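Local coordinates for protein histidinol dehydrogenase (PDB 6AN0) that probably catalyses the two successive NAD-dependent oxidations that turn L-histidinol, by way of L-histidinaldehyde, into L-histidine, and is a zinc enzyme, at residues A[106-111]-A[120-125]; A[414-417]-A[423-426]. All blocks are in the same frame, centred on the assembly; numbering follows the deposited sequence.

Contact 1: A[106-111]-A[120-125]. With HIS (histidine), chain U.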
loop_
_atom_site.group_PDB
_atom_site.type_symbol
_atom_site.label_atom_id
_atom_site.label_comp_id
_atom_site.label_asym_id
_atom_site.label_seq_id
_atom_site.Cartn_x
_atom_site.Cartn_y
_atom_site.Cartn_z
ATOM N N GLU A 106 -5.657 9.709 -13.162
ATOM C CA GLU A 106 -4.815 9.442 -14.321
ATOM C C GLU A 106 -5.667 9.218 -15.562
ATOM O O GLU A 106 -6.821 8.789 -15.478
ATOM C CB GLU A 106 -3.943 8.211 -14.078
ATOM C CG GLU A 106 -2.964 8.372 -12.941
ATOM C CD GLU A 106 -2.047 7.178 -12.832
ATOM O OE1 GLU A 106 -2.521 6.101 -12.396
ATOM O OE2 GLU A 106 -0.866 7.311 -13.221
ATOM N N ASN A 107 -5.084 9.504 -16.721
ATOM C CA ASN A 107 -5.742 9.228 -17.991
ATOM C C ASN A 107 -5.374 7.831 -18.468
ATOM O O ASN A 107 -4.249 7.370 -18.258
ATOM C CB ASN A 107 -5.347 10.260 -19.047
ATOM C CG ASN A 107 -5.870 11.642 -18.730
ATOM O OD1 ASN A 107 -6.985 11.795 -18.227
ATOM N ND2 ASN A 107 -5.066 12.658 -19.014
ATOM N N LYS A 108 -6.334 7.157 -19.096
ATOM C CA LYS A 108 -6.066 5.853 -19.686
ATOM C C LYS A 108 -5.040 6.004 -20.798
ATOM O O LYS A 108 -5.118 6.923 -21.617
ATOM C CB LYS A 108 -7.362 5.239 -20.225
ATOM C CG LYS A 108 -7.206 3.909 -20.956
ATOM C CD LYS A 108 -8.576 3.272 -21.165
ATOM C CE LYS A 108 -8.586 2.307 -22.328
ATOM N NZ LYS A 108 -9.949 1.727 -22.511
ATOM N N ASN A 109 -4.063 5.106 -20.813
ATOM C CA ASN A 109 -2.912 5.235 -21.706
ATOM C C ASN A 109 -2.595 3.851 -22.267
ATOM O O ASN A 109 -1.917 3.056 -21.610
ATOM C CB ASN A 109 -1.722 5.821 -20.953
ATOM C CG ASN A 109 -0.578 6.196 -21.874
ATOM O OD1 ASN A 109 -0.758 6.302 -23.084
ATOM N ND2 ASN A 109 0.605 6.399 -21.303
ATOM N N ILE A 110 -3.064 3.569 -23.481
ATOM C CA ILE A 110 -2.865 2.245 -24.064
ATOM C C ILE A 110 -1.453 2.133 -24.631
ATOM O O ILE A 110 -1.035 2.930 -25.480
ATOM C CB ILE A 110 -3.925 1.936 -25.131
ATOM C CG1 ILE A 110 -5.310 1.873 -24.480
ATOM C CG2 ILE A 110 -3.623 0.587 -25.785
ATOM C CD1 ILE A 110 -6.446 1.695 -25.474
ATOM N N ILE A 111 -0.712 1.140 -24.154
ATOM C CA ILE A 111 0.688 0.937 -24.502
ATOM C C ILE A 111 0.761 -0.255 -25.444
ATOM O O ILE A 111 0.311 -1.354 -25.094
ATOM C CB ILE A 111 1.545 0.690 -23.245
ATOM C CG1 ILE A 111 1.319 1.791 -22.199
ATOM C CG2 ILE A 111 3.018 0.474 -23.597
ATOM C CD1 ILE A 111 1.626 3.191 -22.680
ATOM N N TRP A 120 -2.776 -1.804 -20.630
ATOM C CA TRP A 120 -3.065 -0.533 -19.977
ATOM C C TRP A 120 -3.563 -0.814 -18.573
ATOM O O TRP A 120 -3.726 -1.970 -18.173
ATOM C CB TRP A 120 -4.079 0.305 -20.778
ATOM C CG TRP A 120 -5.497 -0.241 -20.838
ATOM C CD1 TRP A 120 -6.547 0.107 -20.035
ATOM C CD2 TRP A 120 -6.009 -1.199 -21.775
ATOM N NE1 TRP A 120 -7.680 -0.584 -20.407
ATOM C CE2 TRP A 120 -7.379 -1.386 -21.477
ATOM C CE3 TRP A 120 -5.447 -1.911 -22.840
ATOM C CZ2 TRP A 120 -8.187 -2.274 -22.192
ATOM C CZ3 TRP A 120 -6.258 -2.792 -23.556
ATOM C CH2 TRP A 120 -7.612 -2.958 -23.229
ATOM N N ARG A 121 -3.741 0.259 -17.805
ATOM C CA ARG A 121 -4.330 0.161 -16.476
ATOM C C ARG A 121 -5.541 1.067 -16.390
ATOM O O ARG A 121 -5.616 2.101 -17.072
ATOM C CB ARG A 121 -3.352 0.572 -15.349
ATOM C CG ARG A 121 -2.034 -0.130 -15.316
ATOM C CD ARG A 121 -1.376 0.073 -13.925
ATOM N NE ARG A 121 -0.871 1.433 -13.709
ATOM C CZ ARG A 121 -0.192 1.801 -12.624
ATOM N NH1 ARG A 121 0.026 0.920 -11.651
ATOM N NH2 ARG A 121 0.251 3.040 -12.493
ATOM N N GLU A 122 -6.465 0.691 -15.497
ATOM C CA GLU A 122 -7.611 1.516 -15.146
ATOM C C GLU A 122 -7.829 1.453 -13.643
ATOM O O GLU A 122 -7.661 0.397 -13.022
ATOM C CB GLU A 122 -8.896 1.069 -15.845
ATOM C CG GLU A 122 -8.796 1.012 -17.356
ATOM C CD GLU A 122 -10.151 0.820 -18.009
ATOM O OE1 GLU A 122 -11.177 1.107 -17.361
ATOM O OE2 GLU A 122 -10.188 0.385 -19.176
ATOM N N ALA A 123 -8.254 2.580 -13.079
ATOM C CA ALA A 123 -8.586 2.648 -11.664
ATOM C C ALA A 123 -10.020 2.201 -11.429
ATOM O O ALA A 123 -10.910 2.431 -12.252
ATOM C CB ALA A 123 -8.412 4.075 -11.136
ATOM N N ARG A 124 -10.239 1.553 -10.282
ATOM C CA ARG A 124 -11.567 1.203 -9.817
ATOM C C ARG A 124 -11.567 1.493 -8.325
ATOM O O ARG A 124 -10.554 1.249 -7.650
ATOM C CB ARG A 124 -11.932 -0.275 -10.063
ATOM C CG ARG A 124 -12.051 -0.681 -11.544
ATOM C CD ARG A 124 -13.233 0.000 -12.221
ATOM N NE ARG A 124 -13.392 -0.493 -13.591
ATOM C CZ ARG A 124 -12.814 0.036 -14.658
ATOM N NH1 ARG A 124 -12.037 1.101 -14.534
ATOM N NH2 ARG A 124 -13.015 -0.513 -15.857
ATOM N N PRO A 125 -12.675 1.996 -7.779
ATOM C CA PRO A 125 -12.703 2.300 -6.344
ATOM C C PRO A 125 -12.663 1.044 -5.493
ATOM O O PRO A 125 -13.205 -0.010 -5.853
ATOM C CB PRO A 125 -14.043 3.026 -6.163
ATOM C CG PRO A 125 -14.925 2.411 -7.251
ATOM C CD PRO A 125 -13.977 2.277 -8.425
HETATM N N HIS U . -7.031 5.898 -16.637
HETATM C CA HIS U . -7.587 4.994 -15.648
HETATM C C HIS U . -9.096 4.822 -15.800
HETATM O O HIS U . -9.810 4.631 -14.809
HETATM C CB HIS U . -7.250 5.486 -14.245
HETATM C CG HIS U . -6.001 4.884 -13.683
HETATM N ND1 HIS U . -5.265 3.935 -14.358
HETATM C CD2 HIS U . -5.361 5.091 -12.509
HETATM C CE1 HIS U . -4.223 3.589 -13.627
HETATM N NE2 HIS U . -4.255 4.280 -12.504
HETATM O OXT HIS U . -9.631 4.854 -16.911
HETATM O O HOH W 1 -3.632 3.443 -18.454
HETATM O O HOH W 2 -1.509 2.351 -19.095
#
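K108 lies over the W120 indole and carries its amine on to E122, while water and a bound free histidine bridge the rest, with no direct hydrogen bond between 106-111 and 120-125. Direct contact centres on the W120 side chain, whose CB also touches N109 O and I110 CA. K108 is stretched out with CG anti to its backbone nitrogen (chi1 176°), which lays its CE over one face of the indole, 3.8 Å from the centroid of the five-membered ring, a CH-pi contact. I110 CG1 packs at 4.1 Å from W120 CE3. The end of K108 makes a long salt bridge, NZ to E122 OE2 at 3.6 Å. That same oxygen takes the indole N-H of W120 in the ring plane, on its anti lone pair; this bond, K108 and the stacked ring of F396 from strand 391-399 together restrain the indole's rotation. E122 OE1 is gripped end-on by NH1 and NH2 of R124, both from one face of the carboxylate, which completes a K108-E122-R124 network.

Where the two segments separate, water 1 bridges N109 N and R121 O; water 2 donates to N109 O and accepts only weakly from R121 N. The histidine's amino group donates to E106 O, while A123 N binds its carboxylate O at 3.1 Å. Its ND1 bonds weakly to R121 O at 3.3 Å. E106 OE1 lies close to the ligand's NE2 and is paired with K393. This is a histidine pocket walled by the loop 106-111 and strand 117-132, with K393 from strand 391-399, away from the zinc site.

Contact 2: A[414-417]-A[423-426]. With ZN (zinc ion), chain B.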
loop_
_atom_site.group_PDB
_atom_site.type_symbol
_atom_site.label_atom_id
_atom_site.label_comp_id
_atom_site.label_asym_id
_atom_site.label_seq_id
_atom_site.Cartn_x
_atom_site.Cartn_y
_atom_site.Cartn_z
ATOM N N MET A 414 10.093 -19.996 -22.376
ATOM C CA MET A 414 10.193 -19.694 -20.951
ATOM C C MET A 414 9.347 -20.658 -20.125
ATOM O O MET A 414 9.768 -21.099 -19.049
ATOM C CB MET A 414 9.789 -18.241 -20.691
ATOM C CG MET A 414 10.911 -17.254 -21.035
ATOM S SD MET A 414 10.382 -15.550 -20.922
ATOM C CE MET A 414 9.130 -15.455 -22.184
ATOM N N ALA A 415 8.163 -21.013 -20.622
ATOM C CA ALA A 415 7.337 -21.988 -19.916
ATOM C C ALA A 415 8.039 -23.341 -19.842
ATOM O O ALA A 415 8.018 -23.997 -18.797
ATOM C CB ALA A 415 5.977 -22.119 -20.603
ATOM N N GLU A 416 8.667 -23.768 -20.944
ATOM C CA GLU A 416 9.485 -24.980 -20.935
ATOM C C GLU A 416 10.554 -24.929 -19.849
ATOM O O GLU A 416 10.752 -25.902 -19.111
ATOM C CB GLU A 416 10.156 -25.182 -22.297
ATOM C CG GLU A 416 9.261 -25.683 -23.407
ATOM C CD GLU A 416 9.984 -25.693 -24.747
ATOM O OE1 GLU A 416 9.321 -25.546 -25.795
ATOM O OE2 GLU A 416 11.224 -25.836 -24.743
ATOM N N ALA A 417 11.281 -23.807 -19.766
ATOM C CA ALA A 417 12.347 -23.677 -18.773
ATOM C C ALA A 417 11.806 -23.694 -17.344
ATOM O O ALA A 417 12.491 -24.171 -16.430
ATOM C CB ALA A 417 13.146 -22.397 -19.021
ATOM N N HIS A 423 1.194 -24.173 -19.337
ATOM C CA HIS A 423 1.451 -22.793 -19.742
ATOM C C HIS A 423 1.904 -22.731 -21.192
ATOM O O HIS A 423 1.448 -21.879 -21.963
ATOM C CB HIS A 423 2.505 -22.158 -18.831
ATOM C CG HIS A 423 1.972 -21.677 -17.518
ATOM N ND1 HIS A 423 1.545 -22.536 -16.527
ATOM C CD2 HIS A 423 1.809 -20.423 -17.029
ATOM C CE1 HIS A 423 1.145 -21.831 -15.481
ATOM N NE2 HIS A 423 1.293 -20.547 -15.762
ATOM N N LYS A 424 2.828 -23.616 -21.572
ATOM C CA LYS A 424 3.269 -23.691 -22.962
ATOM C C LYS A 424 2.120 -24.078 -23.887
ATOM O O LYS A 424 1.970 -23.513 -24.976
ATOM C CB LYS A 424 4.407 -24.704 -23.095
ATOM C CG LYS A 424 4.726 -25.075 -24.534
ATOM C CD LYS A 424 5.792 -26.164 -24.613
ATOM C CE LYS A 424 5.928 -26.692 -26.034
ATOM N NZ LYS A 424 7.086 -27.629 -26.160
ATOM N N HIS A 425 1.297 -25.043 -23.470
ATOM C CA HIS A 425 0.243 -25.540 -24.351
ATOM C C HIS A 425 -0.834 -24.489 -24.603
ATOM O O HIS A 425 -1.436 -24.477 -25.680
ATOM C CB HIS A 425 -0.378 -26.811 -23.763
ATOM C CG HIS A 425 -1.264 -27.549 -24.722
ATOM N ND1 HIS A 425 -0.783 -28.167 -25.857
ATOM C CD2 HIS A 425 -2.603 -27.754 -24.721
ATOM C CE1 HIS A 425 -1.785 -28.732 -26.509
ATOM N NE2 HIS A 425 -2.900 -28.497 -25.840
ATOM N N ALA A 426 -1.090 -23.604 -23.632
ATOM C CA ALA A 426 -2.096 -22.562 -23.828
ATOM C C ALA A 426 -1.710 -21.614 -24.961
ATOM O O ALA A 426 -2.588 -21.070 -25.644
ATOM C CB ALA A 426 -2.305 -21.778 -22.530
HETATM ZN ZN ZN B . 1.051 -18.877 -14.339
HETATM O O HOH W 3 0.380 -17.172 -13.071
HETATM O O HOH W 4 -0.961 -19.206 -14.374
#
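K424, A415 and E416 carry this contact between two successive helices, 401-417 and 421-435. A415 is the point of closest backbone approach, its CA 5.4 Å from that of K424. Its methyl group points into the second helix and rests on the backbone, with CB 3.6 Å from K424 N, and it touches the CB atoms of both K424 and H423. A side chain this small lets the helices come close together.

Further from the alanine, K424 runs as a fully extended chain with CG anti to the backbone nitrogen (chi1 167°), and E416 reaches across it obliquely. Their aliphatic parts meet first, E416 CG lying 3.7 Å from K424 CD. The ends then close in a salt bridge, K424 NZ donating to E416 OE1 at 3.1 Å. The ammonium comes from about 50° above the carboxylate plane.

H423 begins its side chain against A415 but sends its imidazole away from the first helix, where NE2 binds zinc at 2.2 Å. H266 and D364 of the second subunit and two waters complete the metal site, and ND1 is hydrogen-bonded to E265 of that subunit, which helps orient the ring. The contact thus has a charged, partly solvent-facing side and a buried metal side, separated by the alanine methyl. Chemically, the second helix delivers one imidazole to a zinc site shared with the second subunit, consistent with an active site at the dimer interface, so the complete zinc site, and probably substrate binding, would require the dimer.

Along the chain, contact 1 comes first: helix 84-102 runs out into the loop 106-111, strand 111-114 follows, and a tight turn leads back on strand 117-132, so 120-125 lies beside the loop it has just left. Contact 2 opens much later, after strand 391-399 has paired antiparallel with 117-132 and led into helix 401-417; a short turn then brings helix 421-435 back against it. The two closures follow in series, neither enclosing nor crossing the other. Their centres are 29 Å apart, and their nearest atoms about 17 Å. Strand 391-399 thus connects the hairpin region of contact 1 to the helical pair of contact 2, and both contacts touch the second subunit.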